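Local coordinates for coat protein (Pseudomonas phage PP7, PDB 2QUD), which forms homodimers that assemble into the icosahedral T=3 capsid, package the RNA genome and repress translation of the viral replicase, at the interface of chains A and B. Sequence-based numbering; all coordinates share one arbitrary frame. Chains: chain A/B, Coat protein.

The interface of chains A and B. Residues chain A 61, 101; chain B 82, 108-110, 113-114, 117.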
# COMPACT_ATOMS: atom_id res chain seq x y z
N LEU A 61 -6.70 3.30 -1.51
CA LEU A 61 -6.75 2.13 -2.36
C LEU A 61 -6.99 0.95 -1.45
O LEU A 61 -6.33 0.83 -0.43
CB LEU A 61 -5.43 1.91 -3.07
CG LEU A 61 -4.87 3.05 -3.96
CD1 LEU A 61 -3.47 2.68 -4.58
CD2 LEU A 61 -5.91 3.39 -5.03
N TYR A 101 6.24 8.27 -3.36
CA TYR A 101 5.95 7.14 -4.21
C TYR A 101 7.14 6.15 -4.35
O TYR A 101 7.02 4.94 -4.12
CB TYR A 101 5.49 7.64 -5.61
CG TYR A 101 5.34 6.49 -6.55
CD1 TYR A 101 4.24 5.64 -6.50
CD2 TYR A 101 6.37 6.16 -7.45
CE1 TYR A 101 4.13 4.53 -7.34
CE2 TYR A 101 6.27 5.03 -8.27
CZ TYR A 101 5.16 4.20 -8.21
OH TYR A 101 5.13 3.11 -9.07
N TRP B 82 2.28 7.97 3.48
CA TRP B 82 1.72 6.81 2.82
C TRP B 82 1.64 5.69 3.84
O TRP B 82 2.67 5.16 4.27
CB TRP B 82 2.55 6.41 1.61
CG TRP B 82 1.89 5.39 0.71
CD1 TRP B 82 1.14 4.30 1.08
CD2 TRP B 82 1.97 5.35 -0.72
NE1 TRP B 82 0.76 3.58 -0.04
CE2 TRP B 82 1.22 4.23 -1.15
CE3 TRP B 82 2.55 6.18 -1.67
CZ2 TRP B 82 1.10 3.89 -2.49
CZ3 TRP B 82 2.46 5.83 -3.01
CH2 TRP B 82 1.73 4.71 -3.40
N VAL B 108 1.59 -1.19 -6.64
CA VAL B 108 2.31 0.04 -6.26
C VAL B 108 3.29 0.39 -7.38
O VAL B 108 3.46 1.56 -7.67
CB VAL B 108 2.97 -0.07 -4.84
CG1 VAL B 108 3.86 1.13 -4.57
CG2 VAL B 108 1.88 -0.26 -3.77
N ALA B 109 3.88 -0.61 -8.00
CA ALA B 109 4.88 -0.39 -9.05
C ALA B 109 4.30 0.12 -10.37
O ALA B 109 5.06 0.42 -11.30
CB ALA B 109 5.67 -1.67 -9.29
N THR B 110 2.98 0.11 -10.53
CA THR B 110 2.38 0.49 -11.82
C THR B 110 2.58 1.97 -12.08
O THR B 110 2.55 2.79 -11.15
CB THR B 110 0.87 0.19 -11.92
OG1 THR B 110 0.17 0.91 -10.89
CG2 THR B 110 0.59 -1.31 -11.84
N VAL B 113 -0.45 3.93 -10.62
CA VAL B 113 -0.41 4.36 -9.22
C VAL B 113 0.55 5.54 -9.07
O VAL B 113 0.27 6.46 -8.34
CB VAL B 113 -0.10 3.20 -8.25
CG1 VAL B 113 0.25 3.72 -6.87
CG2 VAL B 113 -1.30 2.27 -8.19
N GLU B 114 1.66 5.54 -9.79
CA GLU B 114 2.54 6.73 -9.80
C GLU B 114 1.79 7.99 -10.24
O GLU B 114 1.86 9.04 -9.58
CB GLU B 114 3.75 6.50 -10.70
CG GLU B 114 4.79 7.62 -10.59
CD GLU B 114 6.03 7.36 -11.39
OE1 GLU B 114 6.16 6.28 -11.97
OE2 GLU B 114 6.87 8.26 -11.44
N VAL B 117 -0.73 9.25 -7.45
CA VAL B 117 -0.10 9.94 -6.33
C VAL B 117 0.65 11.21 -6.71
O VAL B 117 0.61 12.19 -5.96
CB VAL B 117 0.81 8.93 -5.55
CG1 VAL B 117 1.62 9.61 -4.46
CG2 VAL B 117 -0.07 7.82 -4.94
O HOH W 1 6.04 3.71 -11.67
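A:Tyr101, from helix 94-109 of one subunit, reaches the bend of the other where helix 94-108 gives way to helix 111-119. Its CG stands anti to the backbone N (chi1 173°), which lays the ring against helix 111-119, from beside B:Val117 toward its start, and brings the phenol hydroxyl to the bend. There OH donates a hydrogen bond to B:Val108 O, 2.7 Å away, meeting a lone pair in the carbonyl plane at a C=O...O angle of 141°. Tyrosine is long enough to serve this helix-end carbonyl. B:Thr110 OG1, accepting from B:Val113 N, helps fix the bend.

The side chain of B:Glu114 runs across that of A:Tyr101 at about a right angle. Its CB and CG both lie over one ring face, CB 3.8 Å from the centroid. The carboxylate, nearly parallel to the ring (12°), lies above its plane and out past the CD2/CE2 rim. Glutamate suits this place because its methylenes pack on the aromatic face while OE1 holds a water at 2.6 Å, which in turn lies 2.8 Å from the tyrosine OH.

The broad indole of B:Trp82 lies alongside the tyrosine, pointing the same way, with CZ3 3.9 Å from A:Tyr101 CA. Branched B:Val113 gives CG1 to ring atom CE1 and CG2 to A:Leu61 CD1 of strand 56-68, a looser contact (4.2 Å) where helix 111-119 packs against the partner's sheet. Interlocking across the two-fold, these helices help hold together the dimer that binds RNA and builds the capsid.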